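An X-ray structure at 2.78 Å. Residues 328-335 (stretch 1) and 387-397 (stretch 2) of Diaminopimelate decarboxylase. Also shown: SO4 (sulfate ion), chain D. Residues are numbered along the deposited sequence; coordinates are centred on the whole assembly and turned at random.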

ATOM      1  N   VAL A 328      15.631   0.071  -2.882  1.00 17.63           N
ATOM      2  CA  VAL A 328      16.581  -0.333  -1.856  1.00 17.76           C
ATOM      3  C   VAL A 328      16.688   0.783  -0.829  1.00 17.38           C
ATOM      4  O   VAL A 328      16.772   1.965  -1.186  1.00 17.25           O
ATOM      5  N   HIS A 329      16.669   0.412   0.451  1.00 18.82           N
ATOM      6  CA  HIS A 329      16.873   1.331   1.555  1.00 19.02           C
ATOM      7  C   HIS A 329      18.146   0.963   2.310  1.00 20.05           C
ATOM      8  O   HIS A 329      18.507  -0.216   2.390  1.00 20.52           O
ATOM      9  N   PRO A 330      18.849   1.950   2.868  1.00 19.25           N
ATOM     10  CA  PRO A 330      20.024   1.641   3.695  1.00 19.74           C
ATOM     11  C   PRO A 330      19.603   0.918   4.966  1.00 20.31           C
ATOM     12  O   PRO A 330      18.669   1.337   5.654  1.00 20.53           O
ATOM     13  N   ILE A 331      20.300  -0.171   5.276  1.00 19.84           N
ATOM     14  CA  ILE A 331      19.933  -1.050   6.380  1.00 20.22           C
ATOM     15  C   ILE A 331      21.143  -1.247   7.280  1.00 20.06           C
ATOM     16  O   ILE A 331      22.217  -1.639   6.811  1.00 19.85           O
ATOM     17  N   THR A 332      20.967  -0.975   8.570  1.00 19.72           N
ATOM     18  CA  THR A 332      21.998  -1.181   9.575  1.00 19.61           C
ATOM     19  C   THR A 332      21.418  -2.005  10.712  1.00 19.70           C
ATOM     20  O   THR A 332      20.290  -1.761  11.155  1.00 19.89           O
ATOM     21  N   ILE A 333      22.186  -2.984  11.179  1.00 19.72           N
ATOM     22  CA  ILE A 333      21.785  -3.847  12.282  1.00 19.99           C
ATOM     23  C   ILE A 333      22.615  -3.479  13.502  1.00 21.53           C
ATOM     24  O   ILE A 333      23.850  -3.541  13.464  1.00 22.68           O
ATOM     25  N   LEU A 334      21.936  -3.092  14.583  1.00 21.06           N
ATOM     26  CA  LEU A 334      22.555  -2.695  15.837  1.00 22.70           C
ATOM     27  C   LEU A 334      22.255  -3.718  16.928  1.00 23.30           C
ATOM     28  O   LEU A 334      21.239  -4.417  16.863  1.00 22.32           O
ATOM     29  N   PRO A 335      23.119  -3.837  17.939  1.00 21.46           N
ATOM     30  CA  PRO A 335      22.880  -4.828  18.997  1.00 21.98           C
ATOM     31  C   PRO A 335      21.647  -4.480  19.815  1.00 21.58           C
ATOM     32  O   PRO A 335      21.459  -3.334  20.231  1.00 21.53           O
ATOM     33  N   LEU A 387      17.065  -3.818  13.692  1.00 18.53           N
ATOM     34  CA  LEU A 387      17.292  -3.498  12.289  1.00 18.91           C
ATOM     35  C   LEU A 387      16.737  -2.107  12.017  1.00 17.90           C
ATOM     36  O   LEU A 387      15.610  -1.799  12.416  1.00 16.61           O
ATOM     37  N   VAL A 388      17.527  -1.271  11.351  1.00 18.76           N
ATOM     38  CA  VAL A 388      17.159   0.116  11.090  1.00 18.14           C
ATOM     39  C   VAL A 388      17.154   0.336   9.585  1.00 17.64           C
ATOM     40  O   VAL A 388      18.195   0.203   8.929  1.00 18.38           O
ATOM     41  N   MET A 389      15.989   0.675   9.041  1.00 20.17           N
ATOM     42  CA  MET A 389      15.846   1.014   7.630  1.00 19.63           C
ATOM     43  C   MET A 389      15.818   2.533   7.514  1.00 19.64           C
ATOM     44  O   MET A 389      14.836   3.174   7.904  1.00 19.09           O
ATOM     45  N   ASP A 390      16.896   3.104   6.986  1.00 18.77           N
ATOM     46  CA  ASP A 390      17.016   4.548   6.860  1.00 18.99           C
ATOM     47  C   ASP A 390      16.363   5.030   5.566  1.00 18.29           C
ATOM     48  O   ASP A 390      15.950   4.242   4.713  1.00 17.82           O
ATOM     49  N   GLY A 391      16.273   6.352   5.432  1.00 17.82           N
ATOM     50  CA  GLY A 391      15.597   6.943   4.289  1.00 17.58           C
ATOM     51  C   GLY A 391      14.120   6.628   4.230  1.00 17.08           C
ATOM     52  O   GLY A 391      13.534   6.619   3.141  1.00 16.97           O
ATOM     53  N   SER A 392      13.498   6.369   5.380  1.00 16.63           N
ATOM     54  CA  SER A 392      12.108   5.940   5.447  1.00 16.30           C
ATOM     55  C   SER A 392      11.198   7.030   6.007  1.00 16.93           C
ATOM     56  O   SER A 392      10.164   6.735   6.608  1.00 17.00           O
ATOM     57  N   GLY A 393      11.574   8.294   5.821  1.00 15.80           N
ATOM     58  CA  GLY A 393      10.772   9.408   6.274  1.00 16.71           C
ATOM     59  C   GLY A 393       9.845   9.997   5.238  1.00 17.23           C
ATOM     60  O   GLY A 393       9.076  10.912   5.549  1.00 18.26           O
ATOM     61  N   ALA A 394       9.894   9.496   4.006  1.00 16.96           N
ATOM     62  CA  ALA A 394       9.067   9.992   2.916  1.00 17.60           C
ATOM     63  C   ALA A 394       8.314   8.830   2.289  1.00 17.28           C
ATOM     64  O   ALA A 394       8.924   7.828   1.901  1.00 16.41           O
ATOM     65  N   TYR A 395       6.988   8.964   2.206  1.00 16.43           N
ATOM     66  CA  TYR A 395       6.129   7.970   1.561  1.00 16.47           C
ATOM     67  C   TYR A 395       6.273   6.594   2.210  1.00 15.44           C
ATOM     68  O   TYR A 395       6.279   5.563   1.535  1.00 15.37           O
ATOM     69  N   CYS A 396       6.393   6.580   3.538  1.00 18.36           N
ATOM     70  CA  CYS A 396       6.379   5.336   4.303  1.00 17.67           C
ATOM     71  C   CYS A 396       5.258   5.365   5.329  1.00 18.75           C
ATOM     72  O   CYS A 396       4.258   4.664   5.155  1.00 19.49           O
ATOM     73  N   SER A 397       5.385   6.157   6.396  1.00 16.83           N
ATOM     74  CA  SER A 397       4.265   6.343   7.310  1.00 18.20           C
ATOM     75  C   SER A 397       3.059   6.931   6.587  1.00 20.05           C
ATOM     76  O   SER A 397       1.915   6.541   6.852  1.00 21.55           O
TER

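The most unusual feature of this contact is the side chain of His329, which leaves the loop before the first strand and reaches over to Asp390 and Ser392 of the second stretch. Its CA-to-CB bond points toward the other stretch, and chi1 of -71° (m) with chi2 of -128° brings ND1 close to the Asp390 carbonyl. ND1 donates to Asp390 O at 3.3 Å with an N-H...O angle of 141°; this oxygen lies at the ring edge, near its plane, where an imidazole N-H can point at it. ND1 also lies 3.3 Å from Ser392 OG, a weak hydrogen bond (134°) in which either atom could be the donor. NE2 is satisfied elsewhere in the structure. The remaining neighbours are oblique to the ring: Met389 CE, which comes within 3.6 Å of His329 CB; Gly391 O, 3.7 Å from His329 CE1; and Cys396 SG, 4.4 Å from His329 CE1 and 5.4 Å from the ring centroid, 71° off the normal. Cys396 adopts chi1 m (-63°), and its CA-to-CB bond also points toward the opposing stretch.

Gly391 follows Asp390 beside this ring. Its positive phi (64°) by itself favours glycine, and an ideal CB would point toward the other stretch, 3.9 Å from Pro330 CD and 4.4 Å from His329 ND1.

The strands run antiparallel, with 154° between their directions, and backbone hydrogen bonds set the register that the side chains follow. Thr332 and Val388 form the hydrogen-bonded pair: Thr332 N donates to Val388 O at 3.0 Å (165°), and Val388 N to Thr332 O at 2.8 Å (151°). Asp390 N extends the ladder by donating to Pro330 O at 2.8 Å (162°). Between these rungs, Ile331 CA lies 3.3 Å from Val388 O, with a CA-H...O angle of 152°.

Ile331, Ile333, Leu387 and Met389 share one face of the sheet and supply most of its apolar packing. Both isoleucines are m,t. Ile331 bridges two partners, with CG2 3.7 Å from Leu387 CG and CG1 3.8 Å from Met389 CG, while Ile333 CG1 lies 4.0 Å from Leu387 CD1. Leu387 has chi1 t but chi2 off-well at 140°. Met389 combines an off-well chi1 (-99°) with chi2 t and chi3 of 111°, a path that carries its end nearer the other stretch and places CE beside His329.

Thr332 (m) and Val388 (t) occupy the other face. Leu334 (m,t) starts sideways, but its end comes nearer, and CD1 reaches within 4.3 Å of Val388 CG2. Pro330 and Asp390, facing each other in the register, both set out sideways, with Pro330 CB 4.1 Å from Asp390 CB; Asp390 OD2 is bonded elsewhere in the structure.

Tyr395 lies out of reach of the first stretch. Its chi1 is m (-54°), and its OH donates a 2.6 Å hydrogen bond to O3 of the sulfate, probably acquired from the crystallisation liquor.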

ATOM      1  CB  VAL A 328      17.954  -0.650  -2.475  1.00 18.80           C
ATOM      2  CG1 VAL A 328      18.891  -1.249  -1.432  1.00 19.15           C
ATOM      3  CG2 VAL A 328      17.795  -1.590  -3.658  1.00 19.48           C
ATOM      4  CB  HIS A 329      15.690   1.316   2.530  1.00 18.94           C
ATOM      5  CG  HIS A 329      14.444   1.938   1.981  1.00 18.06           C
ATOM      6  ND1 HIS A 329      13.750   2.927   2.645  1.00 18.03           N
ATOM      7  CD2 HIS A 329      13.760   1.702   0.836  1.00 17.48           C
ATOM      8  CE1 HIS A 329      12.698   3.279   1.929  1.00 17.00           C
ATOM      9  NE2 HIS A 329      12.680   2.551   0.827  1.00 16.84           N
ATOM     10  CB  PRO A 330      20.626   3.019   4.000  1.00 19.89           C
ATOM     11  CG  PRO A 330      19.924   3.983   3.094  1.00 19.74           C
ATOM     12  CD  PRO A 330      18.590   3.395   2.789  1.00 19.07           C
ATOM     13  CB  ILE A 331      19.408  -2.404   5.871  1.00 20.28           C
ATOM     14  CG1 ILE A 331      18.135  -2.194   5.050  1.00 19.98           C
ATOM     15  CG2 ILE A 331      19.161  -3.344   7.034  1.00 20.51           C
ATOM     16  CD1 ILE A 331      17.750  -3.374   4.199  1.00 20.02           C
ATOM     17  CB  THR A 332      22.535   0.153  10.113  1.00 19.93           C
ATOM     18  OG1 THR A 332      23.205   0.859   9.062  1.00 20.00           O
ATOM     19  CG2 THR A 332      23.512  -0.081  11.255  1.00 21.00           C
ATOM     20  CB  ILE A 333      21.949  -5.330  11.925  1.00 19.91           C
ATOM     21  CG1 ILE A 333      20.892  -5.730  10.896  1.00 19.03           C
ATOM     22  CG2 ILE A 333      21.851  -6.193  13.176  1.00 20.56           C
ATOM     23  CD1 ILE A 333      21.088  -7.111  10.342  1.00 19.17           C
ATOM     24  CB  LEU A 334      22.060  -1.314  16.282  1.00 22.92           C
ATOM     25  CG  LEU A 334      22.364  -0.177  15.303  1.00 22.48           C
ATOM     26  CD1 LEU A 334      21.591   1.080  15.667  1.00 22.44           C
ATOM     27  CD2 LEU A 334      23.861   0.098  15.253  1.00 23.89           C
ATOM     28  CB  PRO A 335      24.155  -4.759  19.845  1.00 23.36           C
ATOM     29  CG  PRO A 335      24.709  -3.396  19.577  1.00 23.42           C
ATOM     30  CD  PRO A 335      24.382  -3.107  18.143  1.00 22.41           C
ATOM     31  CB  LEU A 387      16.635  -4.528  11.366  1.00 18.44           C
ATOM     32  CG  LEU A 387      17.036  -4.449   9.888  1.00 18.94           C
ATOM     33  CD1 LEU A 387      17.206  -5.840   9.298  1.00 20.03           C
ATOM     34  CD2 LEU A 387      16.025  -3.647   9.077  1.00 17.23           C
ATOM     35  CB  VAL A 388      18.113   1.101  11.784  1.00 19.31           C
ATOM     36  CG1 VAL A 388      17.818   2.525  11.338  1.00 18.91           C
ATOM     37  CG2 VAL A 388      17.998   0.977  13.294  1.00 19.88           C
ATOM     38  CB  MET A 389      14.581   0.397   7.037  1.00 18.61           C
ATOM     39  CG  MET A 389      14.822  -0.884   6.253  1.00 19.14           C
ATOM     40  SD  MET A 389      13.310  -1.577   5.541  1.00 18.29           S
ATOM     41  CE  MET A 389      13.597  -1.308   3.793  1.00 18.15           C
ATOM     42  CB  ASP A 390      18.485   4.965   6.914  1.00 19.98           C
ATOM     43  CG  ASP A 390      19.022   5.020   8.331  1.00 20.94           C
ATOM     44  OD1 ASP A 390      18.327   5.573   9.210  1.00 20.97           O
ATOM     45  OD2 ASP A 390      20.136   4.508   8.568  1.00 21.92           O
ATOM     46  CB  SER A 392      11.989   4.666   6.280  1.00 15.83           C
ATOM     47  OG  SER A 392      12.784   3.630   5.733  1.00 15.55           O
ATOM     48  CB  ALA A 394       9.913  10.708   1.859  1.00 17.73           C
ATOM     49  CB  TYR A 395       6.401   7.903   0.058  1.00 17.33           C
ATOM     50  CG  TYR A 395       6.281   9.249  -0.615  1.00 18.55           C
ATOM     51  CD1 TYR A 395       5.040   9.827  -0.827  1.00 19.36           C
ATOM     52  CD2 TYR A 395       7.409   9.945  -1.029  1.00 19.06           C
ATOM     53  CE1 TYR A 395       4.920  11.058  -1.438  1.00 20.63           C
ATOM     54  CE2 TYR A 395       7.301  11.177  -1.642  1.00 20.33           C
ATOM     55  CZ  TYR A 395       6.052  11.730  -1.843  1.00 21.11           C
ATOM     56  OH  TYR A 395       5.933  12.959  -2.453  1.00 22.53           O
ATOM     57  CB  CYS A 396       7.740   5.089   4.957  1.00 16.55           C
ATOM     58  SG  CYS A 396       9.089   4.860   3.778  1.00 15.79           S
ATOM     59  CB  SER A 397       4.680   7.240   8.474  1.00 18.61           C
ATOM     60  OG  SER A 397       3.588   7.477   9.341  1.00 20.23           O
TER
HETATM   61  S   SO4 D 502       8.698  14.609  -4.354  1.00 20.77           S
HETATM   62  O1  SO4 D 502       9.675  13.535  -4.511  1.00 20.77           O
HETATM   63  O2  SO4 D 502       9.392  15.896  -4.332  1.00 20.77           O
HETATM   64  O3  SO4 D 502       7.965  14.432  -3.105  1.00 20.77           O
HETATM   65  O4  SO4 D 502       7.755  14.568  -5.469  1.00 20.77           O